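PDB 6QGM: VirX1 from Cyanophage Syn10, which iodinates diverse substrates as a viral halogenase, probably of the flavin-dependent kind. Local coordinates for residues B[143-155]-B[508-521]. Sequence-based numbering, arbitrary orientation.
Sequences HNRLTRNKDNKIP and MVEYVKTLPTHYEF
Arg145 meets Leu515 and Lys513 in the tight half of this contact, its NH1 bonding two backbone carbonyls: Leu515 O, at 2.7 Å, lies in the guanidinium plane, whereas Lys513 O, at 2.8 Å, is tilted 32° out of it. A bend at chi2 (-55°) folds the chain back, letting NE make a weak bond to His143 O. Thr517 CG2 lies over one guanidinium face and Lys513 CA over the other.

Beside the Arg145 side chain, Leu146 N donates to Pro516 O (3.0 Å) and His518 N to Asn144 O (2.9 Å). These bonds make a single antiparallel bridge, with Arg145 and Thr517 as its non-hydrogen-bonded pair, which joins the loop after helix 137-143, a helix ended by a Schellman motif at Asn144, to the linker between helices 494-512 and 518-527. Thr517 is also the N-cap of helix 518-527, in a capping box with Glu520. Leu146 CG sits over the Phe521 ring in a CH-pi contact, 4.3 Å from its centroid. At that ring's edge lies Arg148 CG, while the Arg148 guanidinium, salt-bridged to Glu525, sets one face over Phe521 CZ.

Toward residues 153-155 contact is sparser and apolar: Ile154 CD1 reaches Val512 CG2 at 3.6 Å, and Met508 CE abuts Pro155. At one solvent-exposed fringe Lys153 runs its CD past Tyr511 OH (3.6 Å); at another, beside Arg145, Lys513 brings CE within 3.7 Å of His143 CD2.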
ATOM      1  N   HIS B 143      -3.629  11.150  39.330  1.00 55.92           N
ATOM      2  CA  HIS B 143      -3.745  11.865  40.633  1.00 55.35           C
ATOM      3  C   HIS B 143      -4.874  12.903  40.589  1.00 54.16           C
ATOM      4  O   HIS B 143      -4.981  13.677  41.546  1.00 54.39           O
ATOM      5  CB  HIS B 143      -2.381  12.448  41.016  1.00 56.03           C
ATOM      6  CG  HIS B 143      -1.355  11.386  41.186  1.00 54.78           C
ATOM      7  ND1 HIS B 143      -0.656  10.863  40.128  1.00 54.21           N
ATOM      8  CD2 HIS B 143      -0.937  10.725  42.272  1.00 56.22           C
ATOM      9  CE1 HIS B 143       0.166   9.932  40.554  1.00 54.55           C
ATOM     10  NE2 HIS B 143       0.038   9.849  41.874  1.00 55.90           N
ATOM     11  N   ASN B 144      -5.694  12.901  39.529  1.00 54.10           N
ATOM     12  CA  ASN B 144      -6.924  13.731  39.416  1.00 54.96           C
ATOM     13  C   ASN B 144      -6.548  15.213  39.599  1.00 57.01           C
ATOM     14  O   ASN B 144      -7.224  15.930  40.368  1.00 57.42           O
ATOM     15  CB  ASN B 144      -7.973  13.270  40.436  1.00 54.93           C
ATOM     16  CG  ASN B 144      -9.346  13.829  40.160  1.00 54.05           C
ATOM     17  OD1 ASN B 144      -9.799  13.847  39.010  1.00 52.36           O
ATOM     18  ND2 ASN B 144      -9.999  14.287  41.216  1.00 55.80           N
ATOM     19  N   ARG B 145      -5.507  15.662  38.898  1.00 56.88           N
ATOM     20  CA  ARG B 145      -4.991  17.049  38.956  1.00 57.33           C
ATOM     21  C   ARG B 145      -5.112  17.675  37.572  1.00 56.10           C
ATOM     22  O   ARG B 145      -5.264  16.931  36.596  1.00 51.86           O
ATOM     23  CB  ARG B 145      -3.541  17.071  39.449  1.00 58.31           C
ATOM     24  CG  ARG B 145      -3.302  16.234  40.693  1.00 58.71           C
ATOM     25  CD  ARG B 145      -4.220  16.609  41.838  1.00 60.61           C
ATOM     26  NE  ARG B 145      -3.833  15.903  43.044  1.00 61.06           N
ATOM     27  CZ  ARG B 145      -3.188  16.453  44.060  1.00 63.71           C
ATOM     28  NH1 ARG B 145      -2.882  17.739  44.071  1.00 65.06           N
ATOM     29  NH2 ARG B 145      -2.859  15.716  45.101  1.00 66.99           N
ATOM     30  N   LEU B 146      -4.996  19.001  37.506  1.00 58.38           N
ATOM     31  CA  LEU B 146      -5.037  19.750  36.231  1.00 59.15           C
ATOM     32  C   LEU B 146      -4.190  21.020  36.351  1.00 62.56           C
ATOM     33  O   LEU B 146      -4.050  21.557  37.474  1.00 66.80           O
ATOM     34  CB  LEU B 146      -6.500  20.047  35.903  1.00 58.54           C
ATOM     35  CG  LEU B 146      -6.850  20.201  34.427  1.00 58.08           C
ATOM     36  CD1 LEU B 146      -6.210  19.130  33.568  1.00 56.00           C
ATOM     37  CD2 LEU B 146      -8.358  20.163  34.240  1.00 58.55           C
ATOM     38  N   THR B 147      -3.623  21.460  35.229  1.00 61.89           N
ATOM     39  CA  THR B 147      -2.747  22.654  35.121  1.00 62.34           C
ATOM     40  C   THR B 147      -2.762  23.114  33.665  1.00 63.99           C
ATOM     41  O   THR B 147      -2.948  22.231  32.782  1.00 61.54           O
ATOM     42  CB  THR B 147      -1.322  22.350  35.590  1.00 61.03           C
ATOM     43  OG1 THR B 147      -0.478  23.418  35.170  1.00 61.36           O
ATOM     44  CG2 THR B 147      -0.784  21.068  35.013  1.00 59.29           C
ATOM     45  N   ARG B 148      -2.562  24.417  33.417  1.00 65.19           N
ATOM     46  CA  ARG B 148      -2.425  24.949  32.034  1.00 64.86           C
ATOM     47  C   ARG B 148      -0.993  24.729  31.540  1.00 64.22           C
ATOM     48  O   ARG B 148      -0.776  24.897  30.329  1.00 64.00           O
ATOM     49  CB  ARG B 148      -2.832  26.420  31.967  1.00 67.18           C
ATOM     50  CG  ARG B 148      -4.315  26.646  32.194  1.00 68.18           C
ATOM     51  CD  ARG B 148      -4.895  27.747  31.316  1.00 70.44           C
ATOM     52  NE  ARG B 148      -6.333  27.830  31.483  1.00 71.84           N
ATOM     53  CZ  ARG B 148      -6.936  28.404  32.521  1.00 74.94           C
ATOM     54  NH1 ARG B 148      -6.217  28.920  33.509  1.00 78.58           N
ATOM     55  NH2 ARG B 148      -8.255  28.437  32.612  1.00 73.91           N
ATOM     56  N   ASN B 149      -0.075  24.337  32.430  1.00 63.78           N
ATOM     57  CA  ASN B 149       1.285  23.888  32.043  1.00 65.76           C
ATOM     58  C   ASN B 149       2.012  25.050  31.336  1.00 72.51           C
ATOM     59  O   ASN B 149       2.813  24.779  30.418  1.00 73.36           O
ATOM     60  CB  ASN B 149       1.206  22.613  31.188  1.00 61.87           C
ATOM     61  CG  ASN B 149       2.526  21.892  31.046  1.00 60.00           C
ATOM     62  OD1 ASN B 149       3.289  21.790  32.006  1.00 57.66           O
ATOM     63  ND2 ASN B 149       2.768  21.344  29.869  1.00 57.56           N
ATOM     64  N   LYS B 150       1.764  26.286  31.783  1.00 76.65           N
ATOM     65  CA  LYS B 150       2.324  27.550  31.220  1.00 79.59           C
ATOM     66  C   LYS B 150       3.839  27.406  31.082  1.00 79.60           C
ATOM     67  O   LYS B 150       4.325  27.543  29.956  1.00 77.36           O
ATOM     68  CB  LYS B 150       1.909  28.735  32.099  1.00 86.35           C
ATOM     69  CG  LYS B 150       0.393  28.891  32.275  1.00 88.30           C
ATOM     70  CD  LYS B 150      -0.095  29.255  33.686  1.00 90.20           C
ATOM     71  CE  LYS B 150      -1.411  28.608  34.064  1.00 86.97           C
ATOM     72  NZ  LYS B 150      -1.797  28.960  35.444  1.00 87.51           N
ATOM     73  N   ASP B 151       4.551  27.176  32.189  1.00 81.97           N
ATOM     74  CA  ASP B 151       5.916  26.595  32.222  1.00 82.95           C
ATOM     75  C   ASP B 151       5.755  25.095  31.977  1.00 81.86           C
ATOM     76  O   ASP B 151       4.954  24.486  32.722  1.00 84.31           O
ATOM     77  CB  ASP B 151       6.596  26.883  33.561  1.00 84.48           C
ATOM     78  CG  ASP B 151       6.788  28.368  33.854  1.00 88.54           C
ATOM     79  OD1 ASP B 151       6.577  29.200  32.937  1.00 87.79           O
ATOM     80  OD2 ASP B 151       7.177  28.696  35.002  1.00 92.86           O
ATOM     81  N   ASN B 152       6.444  24.537  30.979  1.00 80.51           N
ATOM     82  CA  ASN B 152       6.203  23.170  30.432  1.00 78.10           C
ATOM     83  C   ASN B 152       6.680  22.114  31.437  1.00 77.01           C
ATOM     84  O   ASN B 152       7.434  21.208  31.033  1.00 75.31           O
ATOM     85  CB  ASN B 152       6.931  22.950  29.098  1.00 77.88           C
ATOM     86  CG  ASN B 152       6.254  23.606  27.915  1.00 81.70           C
ATOM     87  OD1 ASN B 152       6.853  24.463  27.259  1.00 82.06           O
ATOM     88  ND2 ASN B 152       5.032  23.176  27.608  1.00 82.06           N
ATOM     89  N   LYS B 153       6.224  22.202  32.694  1.00 78.22           N
ATOM     90  CA  LYS B 153       6.685  21.346  33.826  1.00 76.43           C
ATOM     91  C   LYS B 153       6.029  19.961  33.739  1.00 76.23           C
ATOM     92  O   LYS B 153       6.526  19.041  34.417  1.00 78.75           O
ATOM     93  CB  LYS B 153       6.425  22.013  35.176  1.00 75.34           C
ATOM     94  CG  LYS B 153       7.473  23.035  35.590  1.00 77.30           C
ATOM     95  CD  LYS B 153       7.249  23.714  36.915  1.00 77.42           C
ATOM     96  CE  LYS B 153       7.965  25.044  36.967  1.00 80.41           C
ATOM     97  NZ  LYS B 153       8.206  25.486  38.358  1.00 81.63           N
ATOM     98  N   ILE B 154       4.958  19.815  32.949  1.00 73.94           N
ATOM     99  CA  ILE B 154       4.411  18.488  32.529  1.00 71.38           C
ATOM    100  C   ILE B 154       4.843  18.269  31.078  1.00 71.34           C
ATOM    101  O   ILE B 154       4.370  18.954  30.176  1.00 70.13           O
ATOM    102  CB  ILE B 154       2.887  18.436  32.751  1.00 68.85           C
ATOM    103  CG1 ILE B 154       2.541  18.624  34.233  1.00 68.28           C
ATOM    104  CG2 ILE B 154       2.294  17.148  32.186  1.00 68.09           C
ATOM    105  CD1 ILE B 154       2.820  17.423  35.133  1.00 68.74           C
ATOM    106  N   PRO B 155       5.816  17.370  30.807  1.00 71.03           N
ATOM    107  CA  PRO B 155       6.401  17.242  29.473  1.00 71.65           C
ATOM    108  C   PRO B 155       5.387  16.851  28.394  1.00 70.44           C
ATOM    109  O   PRO B 155       4.620  15.947  28.641  1.00 70.92           O
ATOM    110  CB  PRO B 155       7.422  16.111  29.620  1.00 72.76           C
ATOM    111  CG  PRO B 155       7.736  16.062  31.099  1.00 72.67           C
ATOM    112  CD  PRO B 155       6.449  16.474  31.783  1.00 71.74           C
ATOM    113  N   MET B 508       7.977  13.228  39.786  1.00 63.11           N
ATOM    114  CA  MET B 508       6.860  13.718  38.937  1.00 61.18           C
ATOM    115  C   MET B 508       5.556  13.612  39.728  1.00 60.34           C
ATOM    116  O   MET B 508       4.720  14.508  39.592  1.00 58.41           O
ATOM    117  CB  MET B 508       6.750  12.900  37.640  1.00 61.82           C
ATOM    118  CG  MET B 508       7.313  13.589  36.451  1.00 62.40           C
ATOM    119  SD  MET B 508       6.247  14.935  35.980  1.00 64.51           S
ATOM    120  CE  MET B 508       7.397  15.664  34.824  1.00 66.89           C
ATOM    121  N   VAL B 509       5.387  12.547  40.513  1.00 62.18           N
ATOM    122  CA  VAL B 509       4.182  12.318  41.364  1.00 62.96           C
ATOM    123  C   VAL B 509       4.156  13.397  42.443  1.00 65.05           C
ATOM    124  O   VAL B 509       3.065  13.966  42.668  1.00 65.13           O
ATOM    125  CB  VAL B 509       4.129  10.895  41.952  1.00 62.83           C
ATOM    126  CG1 VAL B 509       4.047   9.873  40.840  1.00 61.53           C
ATOM    127  CG2 VAL B 509       5.286  10.538  42.860  1.00 65.60           C
ATOM    128  N   GLU B 510       5.319  13.689  43.039  1.00 66.58           N
ATOM    129  CA  GLU B 510       5.468  14.716  44.103  1.00 67.60           C
ATOM    130  C   GLU B 510       5.063  16.088  43.542  1.00 65.82           C
ATOM    131  O   GLU B 510       4.340  16.810  44.250  1.00 66.43           O
ATOM    132  CB  GLU B 510       6.884  14.737  44.685  1.00 71.29           C
ATOM    133  CG  GLU B 510       6.950  15.489  45.995  1.00 76.53           C
ATOM    134  CD  GLU B 510       8.329  15.869  46.513  1.00 82.98           C
ATOM    135  OE1 GLU B 510       9.353  15.521  45.872  1.00 86.39           O
ATOM    136  OE2 GLU B 510       8.368  16.523  47.566  1.00 87.18           O
ATOM    137  N   TYR B 511       5.496  16.437  42.328  1.00 64.42           N
ATOM    138  CA  TYR B 511       5.206  17.758  41.702  1.00 64.99           C
ATOM    139  C   TYR B 511       3.706  17.846  41.390  1.00 63.34           C
ATOM    140  O   TYR B 511       3.078  18.892  41.665  1.00 59.54           O
ATOM    141  CB  TYR B 511       6.010  18.021  40.420  1.00 63.84           C
ATOM    142  CG  TYR B 511       5.504  19.230  39.676  1.00 64.05           C
ATOM    143  CD1 TYR B 511       5.625  20.495  40.227  1.00 64.79           C
ATOM    144  CD2 TYR B 511       4.818  19.108  38.477  1.00 63.03           C
ATOM    145  CE1 TYR B 511       5.126  21.615  39.586  1.00 65.43           C
ATOM    146  CE2 TYR B 511       4.306  20.220  37.828  1.00 63.09           C
ATOM    147  CZ  TYR B 511       4.443  21.472  38.394  1.00 64.30           C
ATOM    148  OH  TYR B 511       3.913  22.560  37.769  1.00 66.19           O
ATOM    149  N   VAL B 512       3.162  16.775  40.816  1.00 64.22           N
ATOM    150  CA  VAL B 512       1.745  16.692  40.356  1.00 64.67           C
ATOM    151  C   VAL B 512       0.825  16.838  41.574  1.00 65.01           C
ATOM    152  O   VAL B 512      -0.252  17.441  41.414  1.00 65.77           O
ATOM    153  CB  VAL B 512       1.500  15.407  39.544  1.00 63.13           C
ATOM    154  CG1 VAL B 512       0.048  14.945  39.585  1.00 65.88           C
ATOM    155  CG2 VAL B 512       1.964  15.592  38.100  1.00 63.02           C
ATOM    156  N   LYS B 513       1.266  16.399  42.752  1.00 63.50           N
ATOM    157  CA  LYS B 513       0.496  16.510  44.023  1.00 63.84           C
ATOM    158  C   LYS B 513       0.438  17.960  44.526  1.00 65.38           C
ATOM    159  O   LYS B 513      -0.430  18.236  45.358  1.00 65.07           O
ATOM    160  CB  LYS B 513       1.076  15.547  45.055  1.00 64.86           C
ATOM    161  CG  LYS B 513       0.711  14.104  44.751  1.00 65.19           C
ATOM    162  CD  LYS B 513       1.281  13.084  45.672  1.00 68.19           C
ATOM    163  CE  LYS B 513       0.563  11.757  45.532  1.00 69.34           C
ATOM    164  NZ  LYS B 513       0.926  10.823  46.625  1.00 73.22           N
ATOM    165  N   THR B 514       1.304  18.858  44.045  1.00 66.71           N
ATOM    166  CA  THR B 514       1.262  20.308  44.387  1.00 67.90           C
ATOM    167  C   THR B 514       0.262  21.031  43.474  1.00 65.95           C
ATOM    168  O   THR B 514      -0.070  22.190  43.761  1.00 64.51           O
ATOM    169  CB  THR B 514       2.653  20.960  44.327  1.00 69.52           C
ATOM    170  OG1 THR B 514       3.013  21.227  42.968  1.00 69.55           O
ATOM    171  CG2 THR B 514       3.715  20.128  45.011  1.00 69.34           C
ATOM    172  N   LEU B 515      -0.196  20.379  42.400  1.00 67.28           N
ATOM    173  CA  LEU B 515      -1.124  20.985  41.403  1.00 67.01           C
ATOM    174  C   LEU B 515      -2.539  20.973  41.977  1.00 65.87           C
ATOM    175  O   LEU B 515      -2.873  20.131  42.806  1.00 66.72           O
ATOM    176  CB  LEU B 515      -1.070  20.214  40.082  1.00 64.85           C
ATOM    177  CG  LEU B 515       0.244  20.346  39.297  1.00 66.87           C
ATOM    178  CD1 LEU B 515       0.253  19.409  38.090  1.00 65.70           C
ATOM    179  CD2 LEU B 515       0.481  21.789  38.841  1.00 67.23           C
ATOM    180  N   PRO B 516      -3.420  21.903  41.551  1.00 63.11           N
ATOM    181  CA  PRO B 516      -4.833  21.826  41.907  1.00 61.20           C
ATOM    182  C   PRO B 516      -5.492  20.529  41.406  1.00 57.89           C
ATOM    183  O   PRO B 516      -5.100  20.016  40.371  1.00 57.36           O
ATOM    184  CB  PRO B 516      -5.467  23.055  41.243  1.00 62.42           C
ATOM    185  CG  PRO B 516      -4.446  23.543  40.226  1.00 63.86           C
ATOM    186  CD  PRO B 516      -3.098  23.070  40.718  1.00 64.31           C
ATOM    187  N   THR B 517      -6.472  20.025  42.163  1.00 57.14           N
ATOM    188  CA  THR B 517      -7.332  18.875  41.778  1.00 54.42           C
ATOM    189  C   THR B 517      -8.277  19.328  40.674  1.00 53.92           C
ATOM    190  O   THR B 517      -8.552  20.534  40.609  1.00 56.34           O
ATOM    191  CB  THR B 517      -8.146  18.336  42.958  1.00 54.57           C
ATOM    192  OG1 THR B 517      -9.070  19.356  43.339  1.00 55.36           O
ATOM    193  CG2 THR B 517      -7.294  17.953  44.145  1.00 56.12           C
ATOM    194  N   HIS B 518      -8.762  18.394  39.859  1.00 52.44           N
ATOM    195  CA  HIS B 518      -9.772  18.612  38.786  1.00 52.77           C
ATOM    196  C   HIS B 518     -10.881  19.551  39.289  1.00 52.55           C
ATOM    197  O   HIS B 518     -11.179  20.539  38.592  1.00 51.04           O
ATOM    198  CB  HIS B 518     -10.334  17.260  38.301  1.00 54.03           C
ATOM    199  CG  HIS B 518     -11.247  17.374  37.138  1.00 55.46           C
ATOM    200  ND1 HIS B 518     -12.234  16.454  36.886  1.00 56.70           N
ATOM    201  CD2 HIS B 518     -11.323  18.303  36.159  1.00 58.54           C
ATOM    202  CE1 HIS B 518     -12.883  16.807  35.798  1.00 58.35           C
ATOM    203  NE2 HIS B 518     -12.350  17.940  35.337  1.00 57.49           N
ATOM    204  N   TYR B 519     -11.453  19.261  40.462  1.00 52.28           N
ATOM    205  CA  TYR B 519     -12.592  20.006  41.042  1.00 54.51           C
ATOM    206  C   TYR B 519     -12.140  21.438  41.352  1.00 56.21           C
ATOM    207  O   TYR B 519     -12.821  22.401  40.948  1.00 56.74           O
ATOM    208  CB  TYR B 519     -13.150  19.278  42.276  1.00 56.39           C
ATOM    209  CG  TYR B 519     -14.014  20.180  43.108  1.00 57.99           C
ATOM    210  CD1 TYR B 519     -15.312  20.463  42.740  1.00 59.12           C
ATOM    211  CD2 TYR B 519     -13.498  20.811  44.229  1.00 60.13           C
ATOM    212  CE1 TYR B 519     -16.078  21.366  43.459  1.00 63.52           C
ATOM    213  CE2 TYR B 519     -14.245  21.720  44.954  1.00 63.06           C
ATOM    214  CZ  TYR B 519     -15.547  21.991  44.573  1.00 64.90           C
ATOM    215  OH  TYR B 519     -16.328  22.850  45.292  1.00 70.06           O
ATOM    216  N   GLU B 520     -11.016  21.570  42.060  1.00 58.58           N
ATOM    217  CA  GLU B 520     -10.415  22.883  42.420  1.00 60.49           C
ATOM    218  C   GLU B 520     -10.190  23.692  41.137  1.00 61.34           C
ATOM    219  O   GLU B 520     -10.590  24.863  41.119  1.00 62.70           O
ATOM    220  CB  GLU B 520      -9.111  22.699  43.194  1.00 60.08           C
ATOM    221  CG  GLU B 520      -9.298  22.194  44.613  1.00 61.16           C
ATOM    222  CD  GLU B 520      -8.001  21.837  45.327  1.00 62.86           C
ATOM    223  OE1 GLU B 520      -7.020  21.483  44.635  1.00 63.03           O
ATOM    224  OE2 GLU B 520      -7.941  22.037  46.590  1.00 64.35           O
ATOM    225  N   PHE B 521      -9.593  23.095  40.096  1.00 60.05           N
ATOM    226  CA  PHE B 521      -9.282  23.792  38.820  1.00 60.62           C
ATOM    227  C   PHE B 521     -10.584  24.324  38.225  1.00 60.87           C
ATOM    228  O   PHE B 521     -10.633  25.516  37.886  1.00 62.58           O
ATOM    229  CB  PHE B 521      -8.557  22.889  37.817  1.00 61.34           C
ATOM    230  CG  PHE B 521      -8.028  23.607  36.594  1.00 61.68           C
ATOM    231  CD1 PHE B 521      -8.850  23.912  35.516  1.00 61.52           C
ATOM    232  CD2 PHE B 521      -6.704  24.001  36.536  1.00 61.45           C
ATOM    233  CE1 PHE B 521      -8.352  24.574  34.406  1.00 63.35           C
ATOM    234  CE2 PHE B 521      -6.209  24.660  35.422  1.00 63.87           C
ATOM    235  CZ  PHE B 521      -7.031  24.944  34.363  1.00 64.27           C
TER